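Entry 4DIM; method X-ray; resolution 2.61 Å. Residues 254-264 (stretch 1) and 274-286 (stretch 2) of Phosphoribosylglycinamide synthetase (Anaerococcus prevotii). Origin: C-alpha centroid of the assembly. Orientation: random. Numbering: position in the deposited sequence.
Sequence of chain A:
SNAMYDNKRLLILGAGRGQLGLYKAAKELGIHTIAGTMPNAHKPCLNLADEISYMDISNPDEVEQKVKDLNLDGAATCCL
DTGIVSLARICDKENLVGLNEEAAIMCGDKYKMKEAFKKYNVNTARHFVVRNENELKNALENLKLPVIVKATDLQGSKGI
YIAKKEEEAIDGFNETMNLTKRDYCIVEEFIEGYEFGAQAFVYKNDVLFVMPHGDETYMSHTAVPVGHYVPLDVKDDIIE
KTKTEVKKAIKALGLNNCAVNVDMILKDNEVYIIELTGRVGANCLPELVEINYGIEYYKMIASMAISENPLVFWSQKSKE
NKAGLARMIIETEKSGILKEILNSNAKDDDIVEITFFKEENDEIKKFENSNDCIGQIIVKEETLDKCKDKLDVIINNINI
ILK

Stretch 1 254-264: GLNNCAVNVDM
Stretch 2, residues 274-286: IELTGRVGANCLP

An antiparallel pair of strands shows how backbone hydrogen bonds fix a register while the side chains sort themselves onto two faces. Here strand 258-264 runs against strand 274-277 at 179°, the axes approaching to 4.7 Å, and the two stretches together bury 708 Å².

The approach begins in a loop. Gly254, at phi/psi 74/33, is the first residue to leave helical phi/psi after a helix, in a Schellman motif, and Leu255 (-76/142; chi1 m, chi2 p) turns toward the second stretch. Its CD2 lies 3.6 Å from Leu276 CD2 and 3.6 Å from Gly278 CA; a CB on Gly278 would sit tightly against Leu255 CD2 and Cys258 SG, at 3.4 Å from each. Asn256 (-157/157) and Asn257 (50/47) make no contact with the second stretch and lead into the strand.

Cys258 (-153/156, chi1 p) places CB 3.5 Å from Gly278 O. Beyond the bridged pairs, Ala259 (-84/149), still in its strand, meets a chain that has left the partner strand: its O is 2.9 Å from Arg279 N, but the angle is too poor for a hydrogen bond, and Arg279 N instead bonds weakly to Thr277 O at 3.0 Å. Ala259 CB packs 4.1 Å from Val280 CB. Val260 (-128/144, chi1 t) sends CG1 to within 3.9 Å of Leu276 CD2, while its CA makes a CA-H...O contact of 3.4 Å with Thr277 O.

Asn261 (-126/126, chi1 t, chi2 68°) opens the regular ladder. Asn261 N donates to Thr277 O at 3.1 Å and Asn261 O accepts from Thr277 N at 2.9 Å, both nearly linear. The Asn261 side chain shares a face with that of Thr277, its CB 3.9 Å from Thr277 CG2. Asn261 OD1 lies 3.3 Å from Gly281 CA, and a CB on Gly281 would clash with this oxygen at 2.4 Å. Nearby, Arg279 (chi1 p, chi2 p, chi3 t) folds NH2 back onto Val280 O, a 3.1 Å hydrogen bond.

Val262 (-129/143, chi1 t) faces Leu276 (-149/122, chi1 t, chi2 135°) in a non-hydrogen-bonded pair, CA atoms 4.5 Å apart. On the opposite face from Asn261 and Thr277, Val262 CG2 packs 3.8 Å from Leu276 CD1.

Asp263 (-112/117, chi1 m) restores the bonded pattern: its N donates to Glu275 O at 2.9 Å, whereas Glu275 N reaches Asp263 O only weakly, at 3.4 Å. Asp263 O also accepts from Ile274 N at 2.7 Å, Ile274 having phi/psi -87/-57. Selenomethionine Met264 (-108/169; chi1, chi2 and chi3 all m) points away, and Met264 O lies 3.4 Å from Ile274 CD1.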

# COMPACT_ATOMS: atom_id res chain seq x y z
N GLY A 254 -14.23 9.27 -5.29
CA GLY A 254 -13.78 10.27 -6.25
C GLY A 254 -12.29 10.26 -6.56
O GLY A 254 -11.72 11.32 -6.86
N LEU A 255 -11.66 9.07 -6.52
CA LEU A 255 -10.25 8.99 -6.83
C LEU A 255 -10.02 9.09 -8.32
O LEU A 255 -10.79 8.52 -9.08
CB LEU A 255 -9.63 7.68 -6.33
CG LEU A 255 -9.28 7.61 -4.86
CD1 LEU A 255 -10.48 7.25 -4.07
CD2 LEU A 255 -8.26 6.54 -4.62
N ASN A 256 -8.94 9.78 -8.75
CA ASN A 256 -8.61 9.85 -10.16
C ASN A 256 -7.13 10.16 -10.38
O ASN A 256 -6.46 10.68 -9.49
CB ASN A 256 -9.48 10.89 -10.84
CG ASN A 256 -9.47 10.84 -12.34
OD1 ASN A 256 -9.24 9.79 -12.93
ND2 ASN A 256 -9.64 11.98 -12.99
N ASN A 257 -6.61 9.80 -11.55
CA ASN A 257 -5.25 10.10 -12.00
C ASN A 257 -4.23 9.70 -10.93
O ASN A 257 -3.31 10.45 -10.57
CB ASN A 257 -5.13 11.56 -12.36
CG ASN A 257 -6.07 12.04 -13.46
OD1 ASN A 257 -6.46 11.28 -14.35
ND2 ASN A 257 -6.40 13.32 -13.48
N CYS A 258 -4.43 8.50 -10.43
CA CYS A 258 -3.62 7.92 -9.40
C CYS A 258 -3.63 6.44 -9.49
O CYS A 258 -4.57 5.84 -10.01
CB CYS A 258 -4.10 8.37 -8.01
SG CYS A 258 -5.78 7.82 -7.58
N ALA A 259 -2.55 5.83 -8.94
CA ALA A 259 -2.44 4.39 -8.74
C ALA A 259 -3.15 4.15 -7.43
O ALA A 259 -3.21 5.07 -6.62
CB ALA A 259 -0.98 3.97 -8.69
N VAL A 260 -3.76 3.02 -7.25
CA VAL A 260 -4.56 2.72 -6.04
C VAL A 260 -4.12 1.41 -5.40
O VAL A 260 -3.78 0.43 -6.07
CB VAL A 260 -6.07 2.66 -6.42
CG1 VAL A 260 -6.96 2.26 -5.24
CG2 VAL A 260 -6.53 3.99 -7.05
N ASN A 261 -4.17 1.42 -4.09
CA ASN A 261 -3.79 0.32 -3.21
C ASN A 261 -4.95 0.03 -2.30
O ASN A 261 -5.45 0.96 -1.71
CB ASN A 261 -2.56 0.71 -2.39
CG ASN A 261 -2.12 -0.39 -1.45
OD1 ASN A 261 -1.66 -1.44 -1.88
ND2 ASN A 261 -2.42 -0.25 -0.19
N VAL A 262 -5.40 -1.22 -2.27
CA VAL A 262 -6.57 -1.69 -1.53
C VAL A 262 -6.27 -2.94 -0.65
O VAL A 262 -5.50 -3.85 -1.03
CB VAL A 262 -7.73 -2.04 -2.51
CG1 VAL A 262 -9.06 -2.02 -1.78
CG2 VAL A 262 -7.75 -1.08 -3.70
N ASP A 263 -6.93 -2.96 0.54
CA ASP A 263 -6.91 -4.05 1.50
C ASP A 263 -8.32 -4.60 1.50
O ASP A 263 -9.27 -3.88 1.82
CB ASP A 263 -6.50 -3.61 2.93
CG ASP A 263 -5.13 -2.96 3.08
OD1 ASP A 263 -4.19 -3.37 2.35
OD2 ASP A 263 -4.96 -2.15 4.02
N MSE A 264 -8.44 -5.85 1.09
CA MSE A 264 -9.68 -6.58 0.97
C MSE A 264 -9.81 -7.66 2.05
O MSE A 264 -8.84 -8.07 2.68
CB MSE A 264 -9.71 -7.33 -0.39
CG MSE A 264 -9.27 -6.52 -1.68
SE MSE A 264 -10.59 -5.32 -2.28
CE MSE A 264 -12.34 -6.43 -2.20
N ILE A 274 -11.45 -2.99 3.21
CA ILE A 274 -11.05 -2.51 4.54
C ILE A 274 -10.44 -1.09 4.43
O ILE A 274 -10.89 -0.20 5.11
CB ILE A 274 -10.04 -3.47 5.21
CG1 ILE A 274 -10.60 -4.88 5.33
CG2 ILE A 274 -9.66 -2.93 6.59
CD1 ILE A 274 -9.45 -5.93 5.27
N GLU A 275 -9.38 -0.94 3.62
CA GLU A 275 -8.65 0.31 3.39
C GLU A 275 -8.45 0.54 1.88
O GLU A 275 -8.31 -0.42 1.12
CB GLU A 275 -7.25 0.32 4.08
CG GLU A 275 -7.13 -0.16 5.52
CD GLU A 275 -7.79 0.70 6.59
OE1 GLU A 275 -8.33 1.78 6.26
OE2 GLU A 275 -7.76 0.28 7.78
N LEU A 276 -8.38 1.80 1.47
CA LEU A 276 -8.17 2.21 0.08
C LEU A 276 -7.40 3.53 0.05
O LEU A 276 -7.87 4.52 0.60
CB LEU A 276 -9.52 2.36 -0.63
CG LEU A 276 -9.41 2.40 -2.17
CD1 LEU A 276 -10.46 1.51 -2.87
CD2 LEU A 276 -9.50 3.80 -2.71
N THR A 277 -6.24 3.57 -0.61
CA THR A 277 -5.44 4.81 -0.70
C THR A 277 -5.10 5.10 -2.19
O THR A 277 -4.88 4.18 -2.95
CB THR A 277 -4.23 4.73 0.25
OG1 THR A 277 -3.32 5.78 0.00
CG2 THR A 277 -3.49 3.46 0.15
N GLY A 278 -5.04 6.37 -2.58
CA GLY A 278 -4.71 6.78 -3.94
C GLY A 278 -3.22 6.83 -4.26
O GLY A 278 -2.74 7.80 -4.82
N ARG A 279 -2.48 5.77 -3.90
CA ARG A 279 -1.09 5.59 -4.29
C ARG A 279 -0.77 4.05 -4.38
O ARG A 279 -1.53 3.19 -3.92
CB ARG A 279 -0.11 6.35 -3.38
CG ARG A 279 -0.27 6.15 -1.88
CD ARG A 279 0.43 4.92 -1.41
NE ARG A 279 0.02 4.54 -0.06
CZ ARG A 279 0.27 3.36 0.50
NH1 ARG A 279 -0.14 3.10 1.73
NH2 ARG A 279 0.93 2.43 -0.16
N VAL A 280 0.32 3.75 -5.05
CA VAL A 280 0.75 2.38 -5.25
C VAL A 280 1.19 1.75 -3.95
O VAL A 280 1.81 2.39 -3.14
CB VAL A 280 1.89 2.32 -6.31
CG1 VAL A 280 3.20 2.90 -5.77
CG2 VAL A 280 2.08 0.90 -6.81
N GLY A 281 0.95 0.46 -3.82
CA GLY A 281 1.32 -0.28 -2.62
C GLY A 281 2.80 -0.48 -2.45
O GLY A 281 3.56 -0.29 -3.38
N ALA A 282 3.22 -0.82 -1.24
CA ALA A 282 4.64 -1.02 -0.95
C ALA A 282 5.00 -2.46 -1.12
O ALA A 282 4.20 -3.22 -1.64
CB ALA A 282 4.95 -0.57 0.46
N ASN A 283 6.21 -2.83 -0.71
CA ASN A 283 6.70 -4.19 -0.58
C ASN A 283 6.69 -4.97 -1.85
O ASN A 283 6.25 -6.12 -1.86
CB ASN A 283 5.88 -4.90 0.50
CG ASN A 283 5.78 -4.11 1.77
OD1 ASN A 283 4.68 -3.87 2.29
ND2 ASN A 283 6.91 -3.65 2.27
N CYS A 284 7.18 -4.34 -2.91
CA CYS A 284 7.32 -4.87 -4.27
C CYS A 284 6.02 -5.04 -5.01
O CYS A 284 6.02 -5.62 -6.10
CB CYS A 284 8.13 -6.16 -4.25
SG CYS A 284 9.71 -5.99 -3.37
N LEU A 285 4.94 -4.45 -4.54
CA LEU A 285 3.71 -4.55 -5.32
C LEU A 285 3.82 -3.86 -6.71
O LEU A 285 3.33 -4.44 -7.65
CB LEU A 285 2.50 -4.05 -4.55
CG LEU A 285 2.10 -5.01 -3.42
CD1 LEU A 285 1.25 -4.34 -2.39
CD2 LEU A 285 1.28 -6.19 -3.96
N PRO A 286 4.55 -2.76 -6.94
CA PRO A 286 4.65 -2.25 -8.33
C PRO A 286 5.42 -3.20 -9.25
O PRO A 286 5.10 -3.35 -10.41
CB PRO A 286 5.38 -0.91 -8.17
CG PRO A 286 5.36 -0.63 -6.70
CD PRO A 286 5.27 -1.89 -5.99